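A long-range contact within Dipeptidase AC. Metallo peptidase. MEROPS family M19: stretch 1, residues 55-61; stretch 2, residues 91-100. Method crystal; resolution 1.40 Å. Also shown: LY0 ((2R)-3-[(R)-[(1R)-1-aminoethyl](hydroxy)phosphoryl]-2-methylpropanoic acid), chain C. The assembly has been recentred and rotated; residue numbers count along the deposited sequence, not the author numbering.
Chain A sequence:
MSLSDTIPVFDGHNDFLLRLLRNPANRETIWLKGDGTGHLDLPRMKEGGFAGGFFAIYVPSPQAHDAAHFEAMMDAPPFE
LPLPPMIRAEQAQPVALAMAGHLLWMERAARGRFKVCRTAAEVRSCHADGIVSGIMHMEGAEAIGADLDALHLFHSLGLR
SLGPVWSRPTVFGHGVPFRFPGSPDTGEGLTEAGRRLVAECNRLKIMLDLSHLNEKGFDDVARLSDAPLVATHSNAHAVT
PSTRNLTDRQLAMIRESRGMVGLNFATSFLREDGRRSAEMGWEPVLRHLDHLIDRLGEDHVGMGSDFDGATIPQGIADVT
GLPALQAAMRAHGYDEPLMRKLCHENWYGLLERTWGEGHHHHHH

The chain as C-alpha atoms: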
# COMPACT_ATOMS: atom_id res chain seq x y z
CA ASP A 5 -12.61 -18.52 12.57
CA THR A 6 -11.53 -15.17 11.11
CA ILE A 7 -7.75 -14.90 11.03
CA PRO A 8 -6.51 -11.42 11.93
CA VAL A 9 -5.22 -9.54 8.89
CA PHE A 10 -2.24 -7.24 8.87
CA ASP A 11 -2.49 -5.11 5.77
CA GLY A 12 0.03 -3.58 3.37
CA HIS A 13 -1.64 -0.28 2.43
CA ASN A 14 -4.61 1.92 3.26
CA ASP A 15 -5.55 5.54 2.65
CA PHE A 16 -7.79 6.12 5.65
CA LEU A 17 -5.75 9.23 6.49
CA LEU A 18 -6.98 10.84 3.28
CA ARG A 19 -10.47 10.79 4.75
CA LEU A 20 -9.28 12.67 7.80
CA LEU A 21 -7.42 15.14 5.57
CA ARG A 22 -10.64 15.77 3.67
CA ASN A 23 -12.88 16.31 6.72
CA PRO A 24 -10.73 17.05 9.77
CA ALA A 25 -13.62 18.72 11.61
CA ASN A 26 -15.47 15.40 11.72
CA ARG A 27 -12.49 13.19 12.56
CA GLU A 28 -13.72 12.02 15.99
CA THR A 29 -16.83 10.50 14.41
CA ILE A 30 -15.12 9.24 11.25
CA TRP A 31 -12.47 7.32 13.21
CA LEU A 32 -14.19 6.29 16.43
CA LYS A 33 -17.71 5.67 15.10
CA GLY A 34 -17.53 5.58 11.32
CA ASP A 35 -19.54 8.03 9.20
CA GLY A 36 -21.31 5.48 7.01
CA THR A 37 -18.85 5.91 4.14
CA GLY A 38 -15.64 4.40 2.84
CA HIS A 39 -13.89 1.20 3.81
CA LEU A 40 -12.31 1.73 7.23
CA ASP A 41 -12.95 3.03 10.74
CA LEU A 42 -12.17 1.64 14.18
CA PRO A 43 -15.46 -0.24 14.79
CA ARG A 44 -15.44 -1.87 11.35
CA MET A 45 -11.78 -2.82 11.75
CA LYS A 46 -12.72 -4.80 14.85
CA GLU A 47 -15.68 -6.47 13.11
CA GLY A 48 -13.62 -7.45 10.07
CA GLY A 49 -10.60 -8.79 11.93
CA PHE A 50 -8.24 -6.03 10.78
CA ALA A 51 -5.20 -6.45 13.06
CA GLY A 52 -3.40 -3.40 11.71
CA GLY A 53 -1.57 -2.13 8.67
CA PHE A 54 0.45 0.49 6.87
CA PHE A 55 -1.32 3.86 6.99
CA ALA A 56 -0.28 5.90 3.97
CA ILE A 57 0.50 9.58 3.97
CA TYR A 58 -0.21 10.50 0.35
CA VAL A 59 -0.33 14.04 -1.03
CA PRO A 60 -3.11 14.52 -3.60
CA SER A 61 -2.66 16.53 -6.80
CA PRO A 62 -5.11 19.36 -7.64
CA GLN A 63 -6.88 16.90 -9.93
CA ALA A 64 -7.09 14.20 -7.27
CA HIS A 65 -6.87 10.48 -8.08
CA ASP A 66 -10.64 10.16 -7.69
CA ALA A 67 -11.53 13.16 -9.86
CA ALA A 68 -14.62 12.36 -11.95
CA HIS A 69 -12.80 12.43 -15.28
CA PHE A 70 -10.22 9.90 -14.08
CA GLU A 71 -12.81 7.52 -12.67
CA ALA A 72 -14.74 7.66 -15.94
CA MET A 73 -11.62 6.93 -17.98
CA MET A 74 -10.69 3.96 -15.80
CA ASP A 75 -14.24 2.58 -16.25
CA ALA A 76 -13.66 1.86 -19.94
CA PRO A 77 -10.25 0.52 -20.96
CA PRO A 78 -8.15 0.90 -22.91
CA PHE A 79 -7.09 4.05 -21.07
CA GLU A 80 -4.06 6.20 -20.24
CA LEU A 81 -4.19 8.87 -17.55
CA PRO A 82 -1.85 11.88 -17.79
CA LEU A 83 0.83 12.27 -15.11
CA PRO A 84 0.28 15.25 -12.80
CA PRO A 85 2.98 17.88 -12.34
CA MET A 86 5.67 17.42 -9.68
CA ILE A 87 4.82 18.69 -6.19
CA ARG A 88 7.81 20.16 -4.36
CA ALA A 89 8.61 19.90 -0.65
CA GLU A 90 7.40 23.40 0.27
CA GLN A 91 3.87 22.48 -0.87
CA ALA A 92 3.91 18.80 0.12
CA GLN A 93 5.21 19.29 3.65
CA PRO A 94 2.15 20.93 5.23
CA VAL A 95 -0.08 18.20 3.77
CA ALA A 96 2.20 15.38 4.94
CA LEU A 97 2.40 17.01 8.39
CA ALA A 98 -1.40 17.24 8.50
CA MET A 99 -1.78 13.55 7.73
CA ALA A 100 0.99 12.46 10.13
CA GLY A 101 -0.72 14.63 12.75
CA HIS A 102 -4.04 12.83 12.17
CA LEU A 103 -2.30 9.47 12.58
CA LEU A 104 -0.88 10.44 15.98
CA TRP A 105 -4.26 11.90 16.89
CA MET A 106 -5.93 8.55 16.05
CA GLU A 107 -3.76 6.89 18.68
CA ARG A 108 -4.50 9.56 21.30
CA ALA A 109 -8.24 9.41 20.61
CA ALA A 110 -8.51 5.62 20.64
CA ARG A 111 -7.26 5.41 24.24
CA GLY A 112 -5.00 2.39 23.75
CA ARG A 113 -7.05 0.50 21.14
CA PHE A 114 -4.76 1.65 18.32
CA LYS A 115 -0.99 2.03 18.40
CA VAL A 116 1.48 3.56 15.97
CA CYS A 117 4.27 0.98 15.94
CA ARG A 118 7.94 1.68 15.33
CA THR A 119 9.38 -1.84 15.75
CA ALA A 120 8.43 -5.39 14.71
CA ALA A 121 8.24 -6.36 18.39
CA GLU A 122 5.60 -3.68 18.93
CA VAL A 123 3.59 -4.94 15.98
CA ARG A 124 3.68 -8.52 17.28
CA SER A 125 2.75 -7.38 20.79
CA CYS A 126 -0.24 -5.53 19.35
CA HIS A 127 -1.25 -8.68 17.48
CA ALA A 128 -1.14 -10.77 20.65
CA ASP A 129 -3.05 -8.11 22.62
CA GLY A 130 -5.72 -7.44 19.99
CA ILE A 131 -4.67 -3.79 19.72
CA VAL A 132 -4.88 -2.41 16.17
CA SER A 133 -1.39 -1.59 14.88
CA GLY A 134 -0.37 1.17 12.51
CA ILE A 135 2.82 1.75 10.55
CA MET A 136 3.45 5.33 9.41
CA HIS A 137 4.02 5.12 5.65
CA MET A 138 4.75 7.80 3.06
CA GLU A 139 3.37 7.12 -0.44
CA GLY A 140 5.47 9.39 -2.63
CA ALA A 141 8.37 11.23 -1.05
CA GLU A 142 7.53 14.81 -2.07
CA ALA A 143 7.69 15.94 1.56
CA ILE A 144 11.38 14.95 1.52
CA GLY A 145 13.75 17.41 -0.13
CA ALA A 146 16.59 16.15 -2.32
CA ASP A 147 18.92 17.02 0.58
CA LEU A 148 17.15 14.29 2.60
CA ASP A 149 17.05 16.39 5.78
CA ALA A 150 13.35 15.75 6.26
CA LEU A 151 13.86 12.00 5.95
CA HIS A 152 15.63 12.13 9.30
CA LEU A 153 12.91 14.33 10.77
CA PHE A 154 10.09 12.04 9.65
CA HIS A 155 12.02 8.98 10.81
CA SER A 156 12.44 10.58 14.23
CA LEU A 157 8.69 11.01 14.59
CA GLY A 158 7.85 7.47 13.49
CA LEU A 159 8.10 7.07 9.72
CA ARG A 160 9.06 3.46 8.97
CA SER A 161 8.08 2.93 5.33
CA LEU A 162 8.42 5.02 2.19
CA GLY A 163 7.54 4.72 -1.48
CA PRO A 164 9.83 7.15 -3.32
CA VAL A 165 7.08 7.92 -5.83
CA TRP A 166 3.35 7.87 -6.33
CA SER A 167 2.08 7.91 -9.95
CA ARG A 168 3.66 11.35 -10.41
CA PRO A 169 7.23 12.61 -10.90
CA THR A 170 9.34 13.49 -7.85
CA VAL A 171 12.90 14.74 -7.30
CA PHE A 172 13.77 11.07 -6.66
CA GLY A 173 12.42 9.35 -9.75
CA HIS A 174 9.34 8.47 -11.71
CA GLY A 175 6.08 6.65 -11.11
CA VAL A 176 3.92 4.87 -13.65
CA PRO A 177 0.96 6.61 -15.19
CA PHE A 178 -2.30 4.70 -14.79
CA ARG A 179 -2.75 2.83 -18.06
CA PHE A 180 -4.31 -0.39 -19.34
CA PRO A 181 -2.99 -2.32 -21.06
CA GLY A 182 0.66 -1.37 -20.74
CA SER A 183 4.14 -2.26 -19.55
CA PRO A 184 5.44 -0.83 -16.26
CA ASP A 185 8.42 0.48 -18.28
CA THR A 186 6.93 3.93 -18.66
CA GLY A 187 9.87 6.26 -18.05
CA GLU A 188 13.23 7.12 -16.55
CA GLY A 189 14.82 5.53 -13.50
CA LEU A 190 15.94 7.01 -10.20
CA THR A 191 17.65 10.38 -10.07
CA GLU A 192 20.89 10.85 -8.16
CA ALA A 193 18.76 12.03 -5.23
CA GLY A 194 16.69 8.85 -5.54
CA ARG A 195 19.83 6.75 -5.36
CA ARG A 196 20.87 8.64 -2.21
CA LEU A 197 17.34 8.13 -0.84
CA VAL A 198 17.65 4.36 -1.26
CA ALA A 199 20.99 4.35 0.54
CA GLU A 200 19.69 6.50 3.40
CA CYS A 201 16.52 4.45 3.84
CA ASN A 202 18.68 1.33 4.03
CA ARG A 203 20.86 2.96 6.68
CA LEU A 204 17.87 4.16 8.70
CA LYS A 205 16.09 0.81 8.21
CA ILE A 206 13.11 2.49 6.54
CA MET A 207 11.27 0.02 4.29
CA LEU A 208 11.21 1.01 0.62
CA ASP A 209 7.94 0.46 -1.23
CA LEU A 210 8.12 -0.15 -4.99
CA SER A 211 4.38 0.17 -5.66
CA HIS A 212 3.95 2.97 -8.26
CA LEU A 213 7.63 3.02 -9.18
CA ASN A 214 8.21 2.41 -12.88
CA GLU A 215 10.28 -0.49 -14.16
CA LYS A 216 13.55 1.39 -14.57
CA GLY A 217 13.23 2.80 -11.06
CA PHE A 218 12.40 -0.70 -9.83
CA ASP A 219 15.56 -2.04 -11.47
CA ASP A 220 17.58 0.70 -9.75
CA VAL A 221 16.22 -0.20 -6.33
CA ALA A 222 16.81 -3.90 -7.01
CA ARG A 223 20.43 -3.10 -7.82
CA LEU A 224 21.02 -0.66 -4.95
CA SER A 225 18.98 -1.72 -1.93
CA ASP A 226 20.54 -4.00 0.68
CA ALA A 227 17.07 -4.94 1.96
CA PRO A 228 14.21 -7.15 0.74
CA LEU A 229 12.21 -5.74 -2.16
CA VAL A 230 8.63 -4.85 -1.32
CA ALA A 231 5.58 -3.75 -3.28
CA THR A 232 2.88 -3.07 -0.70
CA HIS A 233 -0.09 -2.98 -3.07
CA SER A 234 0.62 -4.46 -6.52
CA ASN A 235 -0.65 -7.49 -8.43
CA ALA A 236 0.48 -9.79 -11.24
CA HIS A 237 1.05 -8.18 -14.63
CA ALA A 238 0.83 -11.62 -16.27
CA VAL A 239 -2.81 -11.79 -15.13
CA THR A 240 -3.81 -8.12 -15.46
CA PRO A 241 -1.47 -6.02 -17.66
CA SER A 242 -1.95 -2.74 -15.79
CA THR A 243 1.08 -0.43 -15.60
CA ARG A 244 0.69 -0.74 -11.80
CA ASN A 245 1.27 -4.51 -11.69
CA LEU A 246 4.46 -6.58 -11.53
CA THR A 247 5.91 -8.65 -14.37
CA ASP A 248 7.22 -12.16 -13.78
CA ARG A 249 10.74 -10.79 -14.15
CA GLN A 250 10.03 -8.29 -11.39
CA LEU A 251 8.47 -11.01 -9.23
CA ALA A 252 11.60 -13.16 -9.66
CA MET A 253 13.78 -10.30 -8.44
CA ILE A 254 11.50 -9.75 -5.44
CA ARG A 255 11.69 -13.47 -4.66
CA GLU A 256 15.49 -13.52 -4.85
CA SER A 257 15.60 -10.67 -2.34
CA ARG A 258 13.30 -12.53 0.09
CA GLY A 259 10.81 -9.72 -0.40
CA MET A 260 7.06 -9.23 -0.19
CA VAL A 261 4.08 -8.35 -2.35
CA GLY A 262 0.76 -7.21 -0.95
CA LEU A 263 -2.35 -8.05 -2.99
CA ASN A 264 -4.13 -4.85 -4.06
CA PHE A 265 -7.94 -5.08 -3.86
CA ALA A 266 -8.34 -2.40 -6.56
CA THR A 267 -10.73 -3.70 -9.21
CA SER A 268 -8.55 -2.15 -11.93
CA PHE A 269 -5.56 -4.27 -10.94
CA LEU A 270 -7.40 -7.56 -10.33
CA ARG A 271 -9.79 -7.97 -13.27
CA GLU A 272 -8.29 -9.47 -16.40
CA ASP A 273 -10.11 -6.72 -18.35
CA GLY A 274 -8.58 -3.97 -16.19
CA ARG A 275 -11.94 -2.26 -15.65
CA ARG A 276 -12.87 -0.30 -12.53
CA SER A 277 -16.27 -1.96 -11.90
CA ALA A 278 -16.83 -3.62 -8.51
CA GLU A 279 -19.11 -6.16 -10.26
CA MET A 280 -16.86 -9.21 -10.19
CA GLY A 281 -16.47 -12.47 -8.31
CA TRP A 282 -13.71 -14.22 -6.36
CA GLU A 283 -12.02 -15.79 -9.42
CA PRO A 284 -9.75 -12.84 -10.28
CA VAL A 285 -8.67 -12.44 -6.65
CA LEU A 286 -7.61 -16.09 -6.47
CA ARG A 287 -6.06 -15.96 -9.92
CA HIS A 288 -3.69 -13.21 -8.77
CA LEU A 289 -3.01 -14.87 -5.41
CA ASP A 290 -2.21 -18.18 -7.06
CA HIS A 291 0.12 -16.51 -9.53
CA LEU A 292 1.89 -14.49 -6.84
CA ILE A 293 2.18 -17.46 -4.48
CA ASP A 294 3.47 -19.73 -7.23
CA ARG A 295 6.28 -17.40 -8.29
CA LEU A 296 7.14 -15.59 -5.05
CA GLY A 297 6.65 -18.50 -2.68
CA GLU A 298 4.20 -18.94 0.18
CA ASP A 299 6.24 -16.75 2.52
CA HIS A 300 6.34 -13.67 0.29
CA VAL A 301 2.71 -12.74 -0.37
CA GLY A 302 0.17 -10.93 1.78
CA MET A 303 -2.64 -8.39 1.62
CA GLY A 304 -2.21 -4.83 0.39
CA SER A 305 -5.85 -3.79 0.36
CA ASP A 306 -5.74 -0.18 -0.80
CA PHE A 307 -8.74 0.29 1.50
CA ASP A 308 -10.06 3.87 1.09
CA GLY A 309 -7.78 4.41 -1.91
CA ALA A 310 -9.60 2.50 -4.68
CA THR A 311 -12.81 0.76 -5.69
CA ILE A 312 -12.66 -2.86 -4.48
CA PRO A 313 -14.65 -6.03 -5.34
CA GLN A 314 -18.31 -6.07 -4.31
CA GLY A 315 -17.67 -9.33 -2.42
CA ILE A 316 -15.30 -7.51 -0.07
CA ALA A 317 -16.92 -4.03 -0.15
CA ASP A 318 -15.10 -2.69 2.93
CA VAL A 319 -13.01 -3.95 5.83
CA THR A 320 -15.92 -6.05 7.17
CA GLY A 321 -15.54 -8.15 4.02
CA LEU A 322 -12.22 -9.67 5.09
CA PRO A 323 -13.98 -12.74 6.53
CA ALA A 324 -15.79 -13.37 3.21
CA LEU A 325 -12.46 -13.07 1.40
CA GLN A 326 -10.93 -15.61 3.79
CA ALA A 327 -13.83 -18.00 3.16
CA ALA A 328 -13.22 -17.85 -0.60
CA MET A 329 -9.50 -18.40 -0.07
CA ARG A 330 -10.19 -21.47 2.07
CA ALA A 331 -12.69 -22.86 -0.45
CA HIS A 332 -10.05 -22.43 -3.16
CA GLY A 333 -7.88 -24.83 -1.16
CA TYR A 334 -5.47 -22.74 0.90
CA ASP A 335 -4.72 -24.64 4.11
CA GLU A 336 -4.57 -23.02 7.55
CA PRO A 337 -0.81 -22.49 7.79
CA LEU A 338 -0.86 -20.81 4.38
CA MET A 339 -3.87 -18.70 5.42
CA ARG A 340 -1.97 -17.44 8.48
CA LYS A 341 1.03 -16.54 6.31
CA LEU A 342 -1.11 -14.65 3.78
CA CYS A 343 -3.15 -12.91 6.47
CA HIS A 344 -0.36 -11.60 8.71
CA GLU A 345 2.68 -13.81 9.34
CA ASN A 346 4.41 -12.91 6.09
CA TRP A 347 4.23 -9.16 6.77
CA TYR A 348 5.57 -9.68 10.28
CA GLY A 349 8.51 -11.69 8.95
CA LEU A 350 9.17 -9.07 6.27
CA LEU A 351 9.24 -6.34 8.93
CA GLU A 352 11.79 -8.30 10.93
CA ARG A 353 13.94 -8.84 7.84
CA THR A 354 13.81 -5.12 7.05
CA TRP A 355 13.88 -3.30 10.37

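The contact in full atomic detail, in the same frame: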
# COMPACT_ATOMS: atom_id res chain seq x y z
N PHE A 55 -0.46 2.70 7.22
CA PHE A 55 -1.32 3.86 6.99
C PHE A 55 -0.56 4.89 6.16
O PHE A 55 0.40 5.50 6.63
CB PHE A 55 -1.77 4.45 8.34
CG PHE A 55 -2.81 3.61 9.03
CD1 PHE A 55 -4.15 3.97 8.98
CD2 PHE A 55 -2.44 2.45 9.68
CE1 PHE A 55 -5.12 3.17 9.59
CE2 PHE A 55 -3.40 1.64 10.28
CZ PHE A 55 -4.73 2.00 10.24
N ALA A 56 -0.99 5.05 4.92
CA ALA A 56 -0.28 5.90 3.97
C ALA A 56 -0.56 7.37 4.15
O ALA A 56 -1.71 7.80 4.29
CB ALA A 56 -0.62 5.48 2.54
N ILE A 57 0.53 8.14 4.14
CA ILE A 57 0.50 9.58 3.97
C ILE A 57 0.75 9.81 2.49
O ILE A 57 1.83 9.53 1.98
CB ILE A 57 1.61 10.24 4.80
CG1 ILE A 57 1.36 10.03 6.30
CG2 ILE A 57 1.76 11.72 4.44
CD1 ILE A 57 2.55 10.32 7.16
N TYR A 58 -0.27 10.30 1.79
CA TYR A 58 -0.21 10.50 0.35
C TYR A 58 -0.74 11.89 0.04
O TYR A 58 -1.80 12.26 0.52
CB TYR A 58 -1.04 9.41 -0.36
CG TYR A 58 -1.81 9.88 -1.58
CD1 TYR A 58 -1.18 10.06 -2.81
CD2 TYR A 58 -3.17 10.12 -1.50
CE1 TYR A 58 -1.89 10.49 -3.91
CE2 TYR A 58 -3.89 10.53 -2.59
CZ TYR A 58 -3.25 10.72 -3.80
OH TYR A 58 -3.99 11.13 -4.89
N VAL A 59 0.03 12.66 -0.73
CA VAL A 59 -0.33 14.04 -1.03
C VAL A 59 -1.07 14.10 -2.36
O VAL A 59 -0.50 13.79 -3.41
CB VAL A 59 0.94 14.93 -1.11
CG1 VAL A 59 0.58 16.36 -1.52
CG2 VAL A 59 1.67 14.92 0.22
N PRO A 60 -2.36 14.48 -2.33
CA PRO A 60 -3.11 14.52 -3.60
C PRO A 60 -2.72 15.69 -4.50
O PRO A 60 -2.37 16.76 -4.01
CB PRO A 60 -4.57 14.70 -3.14
CG PRO A 60 -4.58 14.32 -1.69
CD PRO A 60 -3.23 14.67 -1.16
N SER A 61 -2.82 15.47 -5.81
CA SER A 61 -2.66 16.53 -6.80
C SER A 61 -3.97 17.32 -6.91
O SER A 61 -5.02 16.84 -6.48
CB SER A 61 -2.32 15.92 -8.16
OG SER A 61 -0.97 15.50 -8.21
N GLN A 91 5.31 22.68 -0.78
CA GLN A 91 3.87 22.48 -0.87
C GLN A 91 3.42 21.15 -0.26
O GLN A 91 2.33 21.04 0.30
CB GLN A 91 3.41 22.54 -2.34
CG GLN A 91 3.32 23.96 -2.89
CD GLN A 91 4.65 24.66 -2.92
OE1 GLN A 91 5.60 24.21 -3.57
NE2 GLN A 91 4.75 25.78 -2.19
N ALA A 92 4.27 20.12 -0.37
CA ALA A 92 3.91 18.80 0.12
C ALA A 92 4.01 18.71 1.64
O ALA A 92 3.24 17.99 2.28
CB ALA A 92 4.78 17.72 -0.54
N GLN A 93 4.95 19.44 2.22
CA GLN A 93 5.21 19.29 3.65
C GLN A 93 4.03 19.58 4.58
O GLN A 93 3.77 18.79 5.48
CB GLN A 93 6.49 20.02 4.08
CG GLN A 93 7.73 19.25 3.65
CD GLN A 93 9.02 19.95 3.96
OE1 GLN A 93 9.06 21.16 4.23
NE2 GLN A 93 10.12 19.20 3.92
N PRO A 94 3.30 20.68 4.36
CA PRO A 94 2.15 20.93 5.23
C PRO A 94 1.10 19.81 5.13
O PRO A 94 0.44 19.48 6.12
CB PRO A 94 1.60 22.26 4.70
CG PRO A 94 2.78 22.93 4.07
CD PRO A 94 3.59 21.81 3.46
N VAL A 95 0.94 19.23 3.95
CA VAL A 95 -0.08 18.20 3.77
C VAL A 95 0.37 16.92 4.47
O VAL A 95 -0.41 16.28 5.18
CB VAL A 95 -0.40 17.93 2.27
CG1 VAL A 95 -1.42 16.81 2.15
CG2 VAL A 95 -0.92 19.19 1.60
N ALA A 96 1.64 16.57 4.31
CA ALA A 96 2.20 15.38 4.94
C ALA A 96 2.17 15.55 6.46
O ALA A 96 1.88 14.60 7.19
CB ALA A 96 3.62 15.12 4.46
N LEU A 97 2.51 16.74 6.95
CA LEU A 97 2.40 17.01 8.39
C LEU A 97 0.96 16.87 8.88
O LEU A 97 0.73 16.33 9.96
CB LEU A 97 2.97 18.38 8.76
CG LEU A 97 4.49 18.53 8.72
CD1 LEU A 97 4.87 19.95 9.07
CD2 LEU A 97 5.16 17.55 9.69
N ALA A 98 -0.00 17.37 8.11
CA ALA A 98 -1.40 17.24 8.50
C ALA A 98 -1.77 15.77 8.67
O ALA A 98 -2.38 15.38 9.66
CB ALA A 98 -2.31 17.92 7.48
N MET A 99 -1.39 14.95 7.70
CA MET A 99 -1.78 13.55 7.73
C MET A 99 -1.04 12.79 8.85
O MET A 99 -1.64 11.98 9.56
CB MET A 99 -1.57 12.91 6.35
CG MET A 99 -2.39 13.62 5.25
SD MET A 99 -2.17 13.01 3.55
CE MET A 99 -3.25 11.58 3.56
N ALA A 100 0.25 13.05 9.01
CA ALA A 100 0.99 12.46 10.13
C ALA A 100 0.37 12.87 11.46
O ALA A 100 0.29 12.07 12.39
CB ALA A 100 2.47 12.85 10.08
P LY0 C . -3.65 4.84 -4.27
C1 LY0 C . -4.70 7.41 -4.56
N1 LY0 C . -3.43 6.85 -2.50
C2 LY0 C . -4.33 6.36 -3.53
C4 LY0 C . -4.93 3.98 -5.26
C5 LY0 C . -4.49 3.56 -6.64
C6 LY0 C . -3.16 2.87 -6.65
C7 LY0 C . -5.56 2.87 -7.45
O31 LY0 C . -3.18 4.00 -3.10
O32 LY0 C . -2.40 5.22 -5.14
O61 LY0 C . -2.52 2.69 -7.83
O62 LY0 C . -2.62 2.48 -5.60

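The end of a strand and the loop that follows it lie against one side of a helix, and the two run nearly antiparallel: the axes of strand 55-57 and helix 91-100 differ by 157° in direction and approach to 8.7 Å. As stretch 1 advances, its partners therefore step back along the helix, Ile 57 lying nearest Met 99 and Val 59 nearest Val 95. No hydrogen bond crosses the contact. Most of the helix's backbone groups bond within it, as in Met 99 N to Val 95 O at 3.0 Å, though it kinks where Pro 94 N has no bond to the turn before; what it offers the strand is chiefly an apolar surface of short side chains and one methionine.

Phe 55 does not reach the helix. Ala 56 directs its CB away, and its part is small: Ala 56 O lies 4.1 Å from Met 99 CE.

Ile 57 is the main peg. Its CB points toward the helix, and its m, t rotamer spreads the two branches along it. Ile 57 CG2 sits 3.7 Å from Ala 96 CA and 4.0 Å from Met 99 CB, while Ile 57 CD1 reaches Ala 100 CB at 3.9 Å. With only a methyl on Ala 96 and on Ala 100, the branched side chain can come down close to the helix backbone.

Tyr 58 reverses the direction: its CB points away from the helix, and one face of its ring carries LY0 N1, with Tyr 58 CD2 3.4 Å from LY0 N1. Its backbone still faces the methionine: Tyr 58 O is 3.1 Å from Met 99 SD, a close approach of oxygen to a polarizable sulfur. That carbonyl has no hydrogen-bond partner in the model, and neither does Tyr 58 N. Met 99, with chi3 at 81°, folds its end along the backbone of Ala 56 and Tyr 58.

Val 59 extends the apolar seam one turn back along the helix. Although its CB points sideways, its t rotamer lets Val 59 CG2 approach Val 95 CG1 at 4.1 Å and Ala 92 CB at 4.3 Å. Pro 60 closes the contact, Pro 60 CD touching the same methyl, Val 95 CG1, at 4.3 Å; Ser 61 is out of reach.

The rule to read here is complementarity of size: branched side chains on the strand and loop meet Ala 92, Ala 96 and Ala 100 and the branched Val 95 on the helix, with Met 99 laid along the backbone of stretch 1.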